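Local atomic coordinates of glycinin A3B4 subunit (Glycine max, PDB entry 2D5F), a protein that probably serves as an 11S globulin seed storage protein of soybean, assembling into hexamers that hold nitrogen and carbon reserves for the germinating seedling. Residues Q67-F80 / Y131-S145. Residues are numbered along the deposited sequence; the frame is centred on the assembly and turned at random.
Sequences QMIIVVQGKGAIGF and YWTYNTGDEPVVAIS. With CO3 (carbonate ion), chain E.
Trp132 lies flat across Gly79: the glycine CA sits over the five-membered ring, 4.0 Å from its centroid, and a water joins the indole NE1 to Phe80 O. Chi1 of 57° folds the indole over the neighbouring strand; Pro463 of a second subunit packs against it. On the inward face, Ile78 extends CD1 to 3.8 Å from Tyr131 CD2. The Tyr131 OH gives a 2.9 Å hydrogen bond to O2 of a carbonate ion, which lies at the edge of the phenol ring, and Thr133 OG1 donates to carbonate O1; Arg50 and His58 also bind the ion. Across the interior, the Gln67 amide stands nearly upright to the Tyr131 ring (planes 79° apart), with Gln67 NE2 4.0 Å from Tyr131 CE1. Ser145 OG donates to a lone pair of Gln67 OE1 within the carbonyl plane, 2.9 Å away; Arg50 is a second donor. Ile69 CG2 meets Ala143 CB at 3.5 Å. A classic beta bulge sets Val72 and Gln73 opposite Val142, whose O accepts from Val72 N and, weakly, Gln73 N; Val72 CG2 presses tightly on Val142 CG1 (3.5 Å). Lys75, crossing Thr136 at about a right angle, donates a hydrogen bond from NZ to Thr136 OG1 (3.0 Å). Tyr131, Thr133 and Ala143 thus line a pocket, its carbonate probably from the crystallisation liquor, between two antiparallel strand pairs characteristic of the cupin beta-barrel.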
ATOM      1  N   GLN B  67       0.393 -18.435 -15.069  1.00 22.69           N
ATOM      2  CA  GLN B  67      -0.273 -19.720 -15.232  1.00 21.62           C
ATOM      3  C   GLN B  67      -0.494 -20.258 -13.829  1.00 16.57           C
ATOM      4  O   GLN B  67       0.358 -20.090 -12.952  1.00 18.82           O
ATOM      5  CB  GLN B  67       0.604 -20.732 -15.981  1.00 18.72           C
ATOM      6  CG  GLN B  67       0.910 -20.416 -17.430  1.00 26.82           C
ATOM      7  CD  GLN B  67       1.797 -21.478 -18.068  1.00 23.76           C
ATOM      8  OE1 GLN B  67       1.434 -22.654 -18.122  1.00 25.27           O
ATOM      9  NE2 GLN B  67       2.966 -21.066 -18.546  1.00 24.61           N
ATOM     10  N   MET B  68      -1.646 -20.872 -13.611  1.00 19.13           N
ATOM     11  CA  MET B  68      -1.929 -21.497 -12.328  1.00 14.36           C
ATOM     12  C   MET B  68      -2.141 -22.955 -12.702  1.00 15.88           C
ATOM     13  O   MET B  68      -3.034 -23.276 -13.475  1.00 17.60           O
ATOM     14  CB  MET B  68      -3.180 -20.927 -11.683  1.00 17.79           C
ATOM     15  CG  MET B  68      -3.520 -21.630 -10.383  1.00 24.89           C
ATOM     16  SD  MET B  68      -4.786 -20.777  -9.462  1.00 23.43           S
ATOM     17  CE  MET B  68      -3.765 -19.836  -8.357  1.00 26.52           C
ATOM     18  N   ILE B  69      -1.300 -23.827 -12.163  1.00 18.66           N
ATOM     19  CA  ILE B  69      -1.360 -25.244 -12.486  1.00 22.60           C
ATOM     20  C   ILE B  69      -1.725 -26.122 -11.296  1.00 20.99           C
ATOM     21  O   ILE B  69      -1.262 -25.898 -10.177  1.00 23.76           O
ATOM     22  CB  ILE B  69       0.003 -25.719 -13.007  1.00 15.51           C
ATOM     23  CG1 ILE B  69       0.509 -24.755 -14.081  1.00 22.95           C
ATOM     24  CG2 ILE B  69      -0.105 -27.130 -13.571  1.00 22.31           C
ATOM     25  CD1 ILE B  69       1.965 -24.960 -14.442  1.00 18.52           C
ATOM     26  N   ILE B  70      -2.575 -27.112 -11.536  1.00 19.36           N
ATOM     27  CA  ILE B  70      -2.922 -28.048 -10.483  1.00 19.95           C
ATOM     28  C   ILE B  70      -2.421 -29.409 -10.949  1.00 18.87           C
ATOM     29  O   ILE B  70      -2.702 -29.836 -12.068  1.00 20.67           O
ATOM     30  CB  ILE B  70      -4.445 -28.116 -10.198  1.00 21.44           C
ATOM     31  CG1 ILE B  70      -4.682 -29.083  -9.030  1.00 24.95           C
ATOM     32  CG2 ILE B  70      -5.216 -28.547 -11.436  1.00 25.46           C
ATOM     33  CD1 ILE B  70      -6.088 -29.094  -8.492  1.00 22.52           C
ATOM     34  N   VAL B  71      -1.633 -30.058 -10.102  1.00 21.80           N
ATOM     35  CA  VAL B  71      -1.090 -31.371 -10.412  1.00 24.26           C
ATOM     36  C   VAL B  71      -2.137 -32.372  -9.977  1.00 20.77           C
ATOM     37  O   VAL B  71      -2.421 -32.484  -8.788  1.00 23.59           O
ATOM     38  CB  VAL B  71       0.207 -31.647  -9.626  1.00 21.64           C
ATOM     39  CG1 VAL B  71       0.763 -33.004 -10.006  1.00 23.04           C
ATOM     40  CG2 VAL B  71       1.224 -30.562  -9.902  1.00 22.94           C
ATOM     41  N   VAL B  72      -2.716 -33.094 -10.930  1.00 25.22           N
ATOM     42  CA  VAL B  72      -3.742 -34.066 -10.594  1.00 27.84           C
ATOM     43  C   VAL B  72      -3.227 -35.501 -10.499  1.00 33.03           C
ATOM     44  O   VAL B  72      -3.975 -36.396 -10.120  1.00 32.21           O
ATOM     45  CB  VAL B  72      -4.924 -34.013 -11.597  1.00 30.09           C
ATOM     46  CG1 VAL B  72      -5.509 -32.597 -11.634  1.00 31.01           C
ATOM     47  CG2 VAL B  72      -4.470 -34.450 -12.981  1.00 22.65           C
ATOM     48  N   GLN B  73      -1.956 -35.724 -10.824  1.00 28.44           N
ATOM     49  CA  GLN B  73      -1.395 -37.071 -10.746  1.00 28.69           C
ATOM     50  C   GLN B  73       0.128 -37.091 -10.769  1.00 28.29           C
ATOM     51  O   GLN B  73       0.757 -36.383 -11.557  1.00 25.78           O
ATOM     52  CB  GLN B  73      -1.902 -37.942 -11.905  1.00 28.39           C
ATOM     53  CG  GLN B  73      -1.528 -39.421 -11.768  1.00 29.83           C
ATOM     54  CD  GLN B  73      -1.871 -40.249 -13.001  1.00 33.82           C
ATOM     55  OE1 GLN B  73      -1.023 -40.488 -13.866  1.00 33.22           O
ATOM     56  NE2 GLN B  73      -3.121 -40.679 -13.089  1.00 33.53           N
ATOM     57  N   GLY B  74       0.712 -37.913  -9.906  1.00 27.69           N
ATOM     58  CA  GLY B  74       2.158 -38.038  -9.870  1.00 28.57           C
ATOM     59  C   GLY B  74       2.913 -37.069  -8.983  1.00 33.33           C
ATOM     60  O   GLY B  74       2.329 -36.354  -8.162  1.00 24.31           O
ATOM     61  N   LYS B  75       4.232 -37.055  -9.156  1.00 29.53           N
ATOM     62  CA  LYS B  75       5.090 -36.180  -8.381  1.00 28.32           C
ATOM     63  C   LYS B  75       6.328 -35.801  -9.181  1.00 30.96           C
ATOM     64  O   LYS B  75       6.817 -36.575 -10.007  1.00 26.63           O
ATOM     65  CB  LYS B  75       5.497 -36.865  -7.074  1.00 32.86           C
ATOM     66  CG  LYS B  75       6.452 -38.028  -7.238  1.00 35.29           C
ATOM     67  CD  LYS B  75       6.744 -38.664  -5.882  1.00 44.48           C
ATOM     68  CE  LYS B  75       7.927 -39.629  -5.943  1.00 50.25           C
ATOM     69  NZ  LYS B  75       9.239 -38.924  -6.093  1.00 50.76           N
ATOM     70  N   GLY B  76       6.836 -34.603  -8.932  1.00 23.07           N
ATOM     71  CA  GLY B  76       8.007 -34.154  -9.648  1.00 24.66           C
ATOM     72  C   GLY B  76       8.628 -32.922  -9.035  1.00 25.67           C
ATOM     73  O   GLY B  76       8.398 -32.589  -7.868  1.00 28.49           O
ATOM     74  N   ALA B  77       9.421 -32.233  -9.837  1.00 28.40           N
ATOM     75  CA  ALA B  77      10.099 -31.040  -9.382  1.00 25.24           C
ATOM     76  C   ALA B  77      10.003 -29.977 -10.454  1.00 28.15           C
ATOM     77  O   ALA B  77      10.002 -30.279 -11.643  1.00 26.02           O
ATOM     78  CB  ALA B  77      11.559 -31.356  -9.095  1.00 21.03           C
ATOM     79  N   ILE B  78       9.916 -28.727 -10.022  1.00 26.84           N
ATOM     80  CA  ILE B  78       9.845 -27.612 -10.943  1.00 23.13           C
ATOM     81  C   ILE B  78      10.936 -26.629 -10.545  1.00 20.78           C
ATOM     82  O   ILE B  78      11.194 -26.422  -9.358  1.00 24.24           O
ATOM     83  CB  ILE B  78       8.471 -26.909 -10.876  1.00 22.05           C
ATOM     84  CG1 ILE B  78       8.473 -25.676 -11.790  1.00 17.77           C
ATOM     85  CG2 ILE B  78       8.152 -26.530  -9.428  1.00 19.20           C
ATOM     86  CD1 ILE B  78       7.103 -25.024 -11.966  1.00 19.37           C
ATOM     87  N   GLY B  79      11.585 -26.041 -11.540  1.00 22.52           N
ATOM     88  CA  GLY B  79      12.625 -25.077 -11.265  1.00 21.72           C
ATOM     89  C   GLY B  79      12.399 -23.831 -12.094  1.00 24.37           C
ATOM     90  O   GLY B  79      12.026 -23.924 -13.262  1.00 24.04           O
ATOM     91  N   PHE B  80      12.597 -22.665 -11.488  1.00 17.79           N
ATOM     92  CA  PHE B  80      12.428 -21.410 -12.202  1.00 20.47           C
ATOM     93  C   PHE B  80      13.771 -20.721 -12.358  1.00 17.83           C
ATOM     94  O   PHE B  80      14.735 -21.052 -11.668  1.00 25.25           O
ATOM     95  CB  PHE B  80      11.512 -20.452 -11.440  1.00 19.60           C
ATOM     96  CG  PHE B  80      10.144 -20.995 -11.162  1.00 21.36           C
ATOM     97  CD1 PHE B  80       9.929 -21.847 -10.088  1.00 20.09           C
ATOM     98  CD2 PHE B  80       9.061 -20.607 -11.941  1.00 16.56           C
ATOM     99  CE1 PHE B  80       8.654 -22.297  -9.790  1.00 24.23           C
ATOM    100  CE2 PHE B  80       7.781 -21.052 -11.651  1.00 15.14           C
ATOM    101  CZ  PHE B  80       7.575 -21.898 -10.573  1.00 14.15           C
ATOM    102  N   TYR B 131      10.658 -21.618 -16.738  1.00 14.87           N
ATOM    103  CA  TYR B 131      10.458 -22.724 -15.812  1.00 21.38           C
ATOM    104  C   TYR B 131      10.552 -24.044 -16.564  1.00 21.55           C
ATOM    105  O   TYR B 131      10.287 -24.102 -17.770  1.00 21.37           O
ATOM    106  CB  TYR B 131       9.090 -22.646 -15.123  1.00 21.72           C
ATOM    107  CG  TYR B 131       7.956 -23.200 -15.954  1.00 27.46           C
ATOM    108  CD1 TYR B 131       7.422 -22.470 -17.015  1.00 18.61           C
ATOM    109  CD2 TYR B 131       7.433 -24.472 -15.699  1.00 25.33           C
ATOM    110  CE1 TYR B 131       6.396 -22.989 -17.802  1.00 26.36           C
ATOM    111  CE2 TYR B 131       6.404 -25.003 -16.487  1.00 24.51           C
ATOM    112  CZ  TYR B 131       5.894 -24.255 -17.531  1.00 22.48           C
ATOM    113  OH  TYR B 131       4.872 -24.755 -18.297  1.00 26.51           O
ATOM    114  N   TRP B 132      10.941 -25.091 -15.835  1.00 22.30           N
ATOM    115  CA  TRP B 132      11.051 -26.444 -16.374  1.00 23.11           C
ATOM    116  C   TRP B 132      10.543 -27.394 -15.296  1.00 22.34           C
ATOM    117  O   TRP B 132      10.594 -27.077 -14.106  1.00 22.14           O
ATOM    118  CB  TRP B 132      12.504 -26.793 -16.722  1.00 21.16           C
ATOM    119  CG  TRP B 132      13.466 -26.667 -15.576  1.00 22.65           C
ATOM    120  CD1 TRP B 132      14.212 -25.569 -15.249  1.00 19.06           C
ATOM    121  CD2 TRP B 132      13.741 -27.651 -14.573  1.00 26.36           C
ATOM    122  NE1 TRP B 132      14.928 -25.805 -14.100  1.00 21.70           N
ATOM    123  CE2 TRP B 132      14.657 -27.073 -13.660  1.00 24.46           C
ATOM    124  CE3 TRP B 132      13.300 -28.962 -14.349  1.00 25.96           C
ATOM    125  CZ2 TRP B 132      15.144 -27.764 -12.541  1.00 26.26           C
ATOM    126  CZ3 TRP B 132      13.786 -29.653 -13.231  1.00 26.99           C
ATOM    127  CH2 TRP B 132      14.695 -29.047 -12.342  1.00 19.51           C
ATOM    128  N   THR B 133      10.030 -28.548 -15.709  1.00 23.10           N
ATOM    129  CA  THR B 133       9.521 -29.531 -14.756  1.00 23.77           C
ATOM    130  C   THR B 133      10.023 -30.925 -15.116  1.00 26.24           C
ATOM    131  O   THR B 133      10.321 -31.206 -16.278  1.00 23.16           O
ATOM    132  CB  THR B 133       7.986 -29.550 -14.731  1.00 23.74           C
ATOM    133  OG1 THR B 133       7.496 -29.932 -16.019  1.00 23.65           O
ATOM    134  CG2 THR B 133       7.437 -28.165 -14.367  1.00 25.66           C
ATOM    135  N   TYR B 134      10.102 -31.794 -14.116  1.00 24.90           N
ATOM    136  CA  TYR B 134      10.595 -33.147 -14.314  1.00 26.33           C
ATOM    137  C   TYR B 134       9.830 -34.130 -13.439  1.00 27.84           C
ATOM    138  O   TYR B 134       9.541 -33.845 -12.277  1.00 25.49           O
ATOM    139  CB  TYR B 134      12.084 -33.200 -13.963  1.00 22.98           C
ATOM    140  CG  TYR B 134      12.674 -34.589 -13.954  1.00 23.62           C
ATOM    141  CD1 TYR B 134      12.892 -35.279 -15.143  1.00 28.58           C
ATOM    142  CD2 TYR B 134      13.007 -35.219 -12.754  1.00 27.88           C
ATOM    143  CE1 TYR B 134      13.425 -36.560 -15.144  1.00 37.60           C
ATOM    144  CE2 TYR B 134      13.544 -36.506 -12.742  1.00 36.36           C
ATOM    145  CZ  TYR B 134      13.747 -37.169 -13.943  1.00 37.67           C
ATOM    146  OH  TYR B 134      14.261 -38.444 -13.954  1.00 41.47           O
ATOM    147  N   ASN B 135       9.508 -35.284 -14.012  1.00 24.60           N
ATOM    148  CA  ASN B 135       8.787 -36.334 -13.308  1.00 25.85           C
ATOM    149  C   ASN B 135       9.803 -37.120 -12.488  1.00 27.16           C
ATOM    150  O   ASN B 135      10.730 -37.711 -13.042  1.00 29.19           O
ATOM    151  CB  ASN B 135       8.100 -37.248 -14.325  1.00 22.57           C
ATOM    152  CG  ASN B 135       7.197 -38.270 -13.680  1.00 21.83           C
ATOM    153  OD1 ASN B 135       6.410 -38.930 -14.365  1.00 30.15           O
ATOM    154  ND2 ASN B 135       7.299 -38.415 -12.361  1.00 21.42           N
ATOM    155  N   THR B 136       9.637 -37.109 -11.172  1.00 25.77           N
ATOM    156  CA  THR B 136      10.547 -37.813 -10.272  1.00 29.56           C
ATOM    157  C   THR B 136       9.985 -39.154  -9.801  1.00 32.78           C
ATOM    158  O   THR B 136      10.620 -39.850  -9.009  1.00 33.42           O
ATOM    159  CB  THR B 136      10.834 -36.985  -9.014  1.00 29.81           C
ATOM    160  OG1 THR B 136       9.623 -36.842  -8.266  1.00 29.05           O
ATOM    161  CG2 THR B 136      11.370 -35.607  -9.380  1.00 29.66           C
ATOM    162  N   GLY B 137       8.795 -39.511 -10.278  1.00 29.28           N
ATOM    163  CA  GLY B 137       8.184 -40.762  -9.865  1.00 32.42           C
ATOM    164  C   GLY B 137       7.993 -41.754 -10.994  1.00 36.55           C
ATOM    165  O   GLY B 137       8.452 -41.527 -12.114  1.00 35.81           O
ATOM    166  N   ASP B 138       7.302 -42.852 -10.706  1.00 34.30           N
ATOM    167  CA  ASP B 138       7.077 -43.876 -11.715  1.00 41.52           C
ATOM    168  C   ASP B 138       5.877 -43.601 -12.601  1.00 40.89           C
ATOM    169  O   ASP B 138       5.979 -43.675 -13.827  1.00 43.36           O
ATOM    170  CB  ASP B 138       6.936 -45.250 -11.056  1.00 49.66           C
ATOM    171  CG  ASP B 138       8.240 -45.734 -10.455  1.00 54.57           C
ATOM    172  OD1 ASP B 138       9.277 -45.650 -11.150  1.00 55.95           O
ATOM    173  OD2 ASP B 138       8.229 -46.203  -9.297  1.00 64.38           O
ATOM    174  N   GLU B 139       4.738 -43.287 -11.995  1.00 33.68           N
ATOM    175  CA  GLU B 139       3.560 -42.999 -12.793  1.00 31.89           C
ATOM    176  C   GLU B 139       3.748 -41.645 -13.476  1.00 35.14           C
ATOM    177  O   GLU B 139       4.560 -40.822 -13.048  1.00 26.15           O
ATOM    178  CB  GLU B 139       2.304 -42.991 -11.919  1.00 35.21           C
ATOM    179  CG  GLU B 139       2.153 -41.787 -11.013  1.00 41.62           C
ATOM    180  CD  GLU B 139       0.895 -41.868 -10.167  1.00 45.06           C
ATOM    181  OE1 GLU B 139      -0.148 -42.304 -10.700  1.00 45.22           O
ATOM    182  OE2 GLU B 139       0.943 -41.490  -8.976  1.00 52.70           O
ATOM    183  N   PRO B 140       3.010 -41.400 -14.564  1.00 32.46           N
ATOM    184  CA  PRO B 140       3.149 -40.121 -15.259  1.00 35.20           C
ATOM    185  C   PRO B 140       2.578 -38.952 -14.469  1.00 28.47           C
ATOM    186  O   PRO B 140       1.656 -39.114 -13.675  1.00 31.41           O
ATOM    187  CB  PRO B 140       2.401 -40.364 -16.568  1.00 37.05           C
ATOM    188  CG  PRO B 140       1.326 -41.321 -16.159  1.00 38.92           C
ATOM    189  CD  PRO B 140       2.069 -42.287 -15.269  1.00 35.02           C
ATOM    190  N   VAL B 141       3.154 -37.776 -14.672  1.00 25.28           N
ATOM    191  CA  VAL B 141       2.661 -36.588 -13.999  1.00 24.30           C
ATOM    192  C   VAL B 141       1.630 -35.961 -14.918  1.00 21.66           C
ATOM    193  O   VAL B 141       1.892 -35.756 -16.106  1.00 27.20           O
ATOM    194  CB  VAL B 141       3.779 -35.558 -13.741  1.00 25.21           C
ATOM    195  CG1 VAL B 141       3.169 -34.202 -13.390  1.00 24.19           C
ATOM    196  CG2 VAL B 141       4.683 -36.044 -12.609  1.00 21.60           C
ATOM    197  N   VAL B 142       0.451 -35.687 -14.373  1.00 19.71           N
ATOM    198  CA  VAL B 142      -0.608 -35.050 -15.139  1.00 21.93           C
ATOM    199  C   VAL B 142      -0.958 -33.728 -14.450  1.00 25.67           C
ATOM    200  O   VAL B 142      -1.298 -33.702 -13.265  1.00 24.55           O
ATOM    201  CB  VAL B 142      -1.862 -35.942 -15.221  1.00 27.74           C
ATOM    202  CG1 VAL B 142      -2.951 -35.229 -15.999  1.00 22.91           C
ATOM    203  CG2 VAL B 142      -1.510 -37.277 -15.894  1.00 20.85           C
ATOM    204  N   ALA B 143      -0.855 -32.631 -15.195  1.00 23.93           N
ATOM    205  CA  ALA B 143      -1.151 -31.316 -14.643  1.00 26.13           C
ATOM    206  C   ALA B 143      -2.067 -30.517 -15.562  1.00 26.34           C
ATOM    207  O   ALA B 143      -1.993 -30.634 -16.789  1.00 25.53           O
ATOM    208  CB  ALA B 143       0.145 -30.554 -14.404  1.00 24.92           C
ATOM    209  N   ILE B 144      -2.940 -29.713 -14.961  1.00 22.29           N
ATOM    210  CA  ILE B 144      -3.862 -28.879 -15.726  1.00 22.94           C
ATOM    211  C   ILE B 144      -3.520 -27.419 -15.466  1.00 20.50           C
ATOM    212  O   ILE B 144      -3.601 -26.940 -14.334  1.00 20.89           O
ATOM    213  CB  ILE B 144      -5.343 -29.144 -15.339  1.00 24.22           C
ATOM    214  CG1 ILE B 144      -5.842 -30.441 -15.994  1.00 37.86           C
ATOM    215  CG2 ILE B 144      -6.221 -27.995 -15.814  1.00 29.16           C
ATOM    216  CD1 ILE B 144      -5.170 -31.692 -15.492  1.00 34.58           C
ATOM    217  N   SER B 145      -3.152 -26.714 -16.527  1.00 20.02           N
ATOM    218  CA  SER B 145      -2.762 -25.325 -16.404  1.00 23.29           C
ATOM    219  C   SER B 145      -3.767 -24.302 -16.908  1.00 20.90           C
ATOM    220  O   SER B 145      -4.260 -24.391 -18.028  1.00 21.65           O
ATOM    221  CB  SER B 145      -1.429 -25.100 -17.121  1.00 22.28           C
ATOM    222  OG  SER B 145      -1.070 -23.732 -17.072  1.00 25.17           O
TER
HETATM  223  C   CO3 E 502       4.273 -28.448 -16.764  1.00 28.82           C
HETATM  224  O1  CO3 E 502       5.427 -28.886 -17.068  1.00 27.71           O
HETATM  225  O2  CO3 E 502       3.891 -27.319 -17.231  1.00 45.26           O
HETATM  226  O3  CO3 E 502       3.507 -29.143 -15.993  1.00 50.58           O
HETATM  227  O   HOH W   1       5.209 -39.335 -10.803  1.00 26.79           O
HETATM  228  O   HOH W   2      16.080 -23.739 -12.406  1.00 23.22           O